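Local coordinates for uncharacterized protein (Methanothermobacter thermautotrophicus, PDB 1L1S) that is of unknown function but belongs to the DsrE/DsrF-like family of small proteins built on a parallel beta-sheet flanked by helices, at residues R17-L20 against L21-N24; S60-G64 against Q65-F69. All coordinates share one frame; numbering follows the deposited sequence.

Interaction 1: residues R17-L20 against L21-N24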
# COMPACT_ATOMS: atom_id res chain seq x y z
N ARG A 17 8.73 -3.90 10.14
CA ARG A 17 7.51 -3.26 9.65
C ARG A 17 6.79 -2.50 10.77
O ARG A 17 6.30 -1.39 10.59
CB ARG A 17 6.58 -4.31 9.06
CG ARG A 17 5.37 -3.74 8.33
CD ARG A 17 5.45 -4.00 6.83
NE ARG A 17 6.40 -3.13 6.14
CZ ARG A 17 7.26 -3.55 5.22
NH1 ARG A 17 7.31 -4.84 4.87
NH2 ARG A 17 8.08 -2.68 4.62
N VAL A 18 6.73 -3.11 11.95
CA VAL A 18 6.06 -2.49 13.08
C VAL A 18 6.78 -1.21 13.49
O VAL A 18 6.16 -0.18 13.69
CB VAL A 18 5.97 -3.48 14.28
CG1 VAL A 18 5.29 -2.81 15.46
CG2 VAL A 18 5.21 -4.73 13.86
N LEU A 19 8.10 -1.27 13.61
CA LEU A 19 8.85 -0.08 13.99
C LEU A 19 8.74 1.00 12.92
O LEU A 19 8.77 2.20 13.21
CB LEU A 19 10.32 -0.44 14.26
CG LEU A 19 10.54 -1.34 15.49
CD1 LEU A 19 12.03 -1.70 15.65
CD2 LEU A 19 10.03 -0.61 16.75
N LEU A 20 8.59 0.58 11.66
CA LEU A 20 8.46 1.57 10.59
C LEU A 20 7.12 2.31 10.75
O LEU A 20 7.07 3.54 10.61
CB LEU A 20 8.54 0.89 9.22
CG LEU A 20 8.69 1.89 8.06
CD1 LEU A 20 9.85 2.82 8.36
CD2 LEU A 20 8.92 1.15 6.74
N LEU A 21 6.04 1.58 11.03
CA LEU A 21 4.73 2.20 11.24
C LEU A 21 4.81 3.20 12.39
O LEU A 21 4.38 4.35 12.27
CB LEU A 21 3.70 1.14 11.58
CG LEU A 21 2.38 1.59 12.24
CD1 LEU A 21 1.49 2.24 11.22
CD2 LEU A 21 1.65 0.39 12.85
N ILE A 22 5.34 2.74 13.52
CA ILE A 22 5.48 3.59 14.70
C ILE A 22 6.24 4.86 14.35
O ILE A 22 5.81 5.96 14.68
CB ILE A 22 6.24 2.84 15.81
CG1 ILE A 22 5.39 1.66 16.30
CG2 ILE A 22 6.56 3.81 16.96
CD1 ILE A 22 6.12 0.76 17.25
N SER A 23 7.38 4.69 13.69
CA SER A 23 8.21 5.80 13.28
C SER A 23 7.44 6.73 12.36
O SER A 23 7.50 7.95 12.51
CB SER A 23 9.46 5.30 12.56
OG SER A 23 10.04 6.35 11.79
N ASN A 24 6.71 6.15 11.40
CA ASN A 24 5.93 6.97 10.47
C ASN A 24 4.84 7.77 11.21
O ASN A 24 4.58 8.92 10.87
CB ASN A 24 5.29 6.08 9.40
CG ASN A 24 6.31 5.49 8.45
OD1 ASN A 24 7.42 6.00 8.34
ND2 ASN A 24 5.94 4.43 7.75
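Leu20 O accepts the shortest of the four backbone bonds here, from Asn24 N at 2.8 Å. The side chain of Asn24 folds back over the same oxygen: with CG beside its own backbone N (chi1 -69°), the amide carbon CG comes to 3.0 Å from Leu20 O. Neither end of the amide adds a second bond, for ND2 reaches the oxygen at a poor angle and OD1 is itself an acceptor. What the amide does meet is the leucine side chain one turn back, ND2 lying 3.8 Å from Leu20 CG and OD1 near Leu20 CD1.

Three more i to i+4 bonds run beside this one, from Leu21 N to Arg17 O, Ile22 N to Val18 O and Ser23 N to Leu19 O. The bond to Val18 O is the straightest, 176° at the hydrogen, and Ile22 CG1 also rests 3.3 Å from that oxygen. Beyond CG1 the isoleucine is extended, which carries CD1 back along the helix to touch two residues of the preceding turn. It lies 4.1 Å from Val18 CG1 and 4.2 Å from Leu19 CD2, linking a buried valine with an exposed leucine. Ser23 CB sits 3.2 Å from Leu19 O on the exposed side.

This regular alpha-helix, 15-31, is the crossover of the beta-alpha-beta unit formed with strands 4-10 and 35-41. Leu21 packs on Phe8 and Ile10 of strand 4-10, while Val18 packs on the loop residues Val48 and Tyr55. Around Leu20 and Asn24 the helix meets a second subunit, where Asp11 packs on Leu20 and Val97 on Asn24, so this part of the helix touches both its own sheet and a neighbouring chain.

Interaction 2: residues S60-G64 against Q65-F69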
# COMPACT_ATOMS: atom_id res chain seq x y z
N SER A 60 0.46 2.35 23.84
CA SER A 60 -0.24 3.13 24.86
C SER A 60 0.16 4.60 24.79
O SER A 60 -0.69 5.48 24.88
CB SER A 60 0.05 2.59 26.26
OG SER A 60 1.33 3.00 26.71
N GLU A 61 1.45 4.86 24.60
CA GLU A 61 1.91 6.23 24.50
C GLU A 61 1.27 7.01 23.35
O GLU A 61 0.80 8.13 23.55
CB GLU A 61 3.42 6.28 24.34
CG GLU A 61 3.93 7.67 24.03
CD GLU A 61 5.44 7.72 23.93
OE1 GLU A 61 5.97 8.83 23.72
OE2 GLU A 61 6.09 6.65 24.05
N LEU A 62 1.25 6.43 22.15
CA LEU A 62 0.66 7.11 21.00
C LEU A 62 -0.84 7.30 21.15
O LEU A 62 -1.42 8.24 20.59
CB LEU A 62 0.96 6.35 19.71
CG LEU A 62 2.42 6.43 19.26
CD1 LEU A 62 2.72 5.44 18.16
CD2 LEU A 62 2.71 7.83 18.81
N THR A 63 -1.48 6.40 21.89
CA THR A 63 -2.91 6.49 22.12
C THR A 63 -3.14 7.76 22.92
O THR A 63 -4.09 8.51 22.67
CB THR A 63 -3.42 5.27 22.91
OG1 THR A 63 -3.41 4.12 22.07
CG2 THR A 63 -4.84 5.51 23.45
N GLY A 64 -2.26 7.99 23.90
CA GLY A 64 -2.38 9.16 24.74
C GLY A 64 -2.20 10.44 23.93
O GLY A 64 -2.70 11.50 24.30
N GLN A 65 -1.48 10.34 22.82
CA GLN A 65 -1.25 11.50 21.99
C GLN A 65 -2.36 11.71 20.96
O GLN A 65 -2.26 12.58 20.10
CB GLN A 65 0.11 11.39 21.31
CG GLN A 65 1.25 11.37 22.31
CD GLN A 65 2.58 10.98 21.69
OE1 GLN A 65 2.67 9.99 20.98
NE2 GLN A 65 3.62 11.76 21.98
N GLY A 66 -3.41 10.91 21.06
CA GLY A 66 -4.52 11.06 20.14
C GLY A 66 -4.61 10.05 19.02
O GLY A 66 -5.55 10.09 18.22
N VAL A 67 -3.64 9.14 18.93
CA VAL A 67 -3.66 8.12 17.88
C VAL A 67 -4.64 7.01 18.26
O VAL A 67 -4.58 6.44 19.35
CB VAL A 67 -2.26 7.48 17.67
CG1 VAL A 67 -2.34 6.43 16.55
CG2 VAL A 67 -1.23 8.54 17.34
N ARG A 68 -5.54 6.70 17.33
CA ARG A 68 -6.52 5.66 17.54
C ARG A 68 -6.14 4.34 16.84
O ARG A 68 -6.08 4.26 15.61
CB ARG A 68 -7.89 6.13 17.03
CG ARG A 68 -9.01 5.14 17.26
CD ARG A 68 -10.29 5.53 16.51
NE ARG A 68 -11.39 4.63 16.82
CZ ARG A 68 -12.44 4.43 16.04
NH1 ARG A 68 -12.53 5.06 14.87
NH2 ARG A 68 -13.41 3.60 16.42
N PHE A 69 -5.88 3.30 17.63
CA PHE A 69 -5.56 2.00 17.07
C PHE A 69 -6.85 1.19 17.00
O PHE A 69 -7.61 1.15 17.97
CB PHE A 69 -4.52 1.28 17.93
CG PHE A 69 -3.16 1.91 17.89
CD1 PHE A 69 -2.87 3.02 18.67
CD2 PHE A 69 -2.18 1.40 17.05
CE1 PHE A 69 -1.62 3.61 18.63
CE2 PHE A 69 -0.92 1.98 17.00
CZ PHE A 69 -0.64 3.08 17.79
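Leu62 carries the side-chain contact where helix 56-64 turns into strand 68-72. Its CB lies 3.9 Å from Val67 CG2 and equally 3.9 Å from Phe69 CE1, meeting the phenyl ring at its edge and in its plane. CG turns beside the backbone N (chi1 -71°), and the branches then part: CD1 approaches Phe69 CZ at 4.1 Å, while CD2 comes to 3.1 Å from Gln65 OE1, a close approach of methyl and amide oxygen.

The backbone closes the turn as a Schellman motif. Val67 N bonds to Leu62 O at 2.9 Å, and Gly66 N to Thr63 O at 3.0 Å, the latter donor standing well above the carbonyl plane. Gly66 is the C-prime residue, with a positive phi of 103°, a backbone conformation that glycine adopts readily. One residue before Gly66, Gln65 N makes weak bonds to both Glu61 O and Leu62 O. Thr63 CA adds a nearly straight CA-H...O contact to Val67 O, at 3.2 Å. Thr63 OG1 bonds to Val59 O in the helix and lies obliquely near the Phe69 ring.

The chemistry is divided. Main-chain bonds set the path of the turn, while Leu62, Val67 and Phe69 form an apolar cluster that continues onto Val25 of helix 15-31 and Val39 of strand 35-41. Gln65 OE1, turned onto a leucine methyl with no polar partner in the model, is the one polar atom that the contact buries without a hydrogen bond, a probable small cost set against the apolar packing.

From the N terminus, strand 4-10 leads into helix 15-31, whose early turns hold interaction 1. The chain then runs through strand 35-41 and a long loop to helix 56-64, and interaction 2 turns it into strand 68-72. The two contacts stand in series and neither nests nor crosses: the first closes only helical turns, the second the tight reversal at a helix end. They belong to successive beta-alpha-beta units that share strand 35-41. Their centres are 14 Å apart and their nearest atoms about 4 Å, without touching; Val25 and Met29, farther along helix 15-31, meet interaction 2 directly.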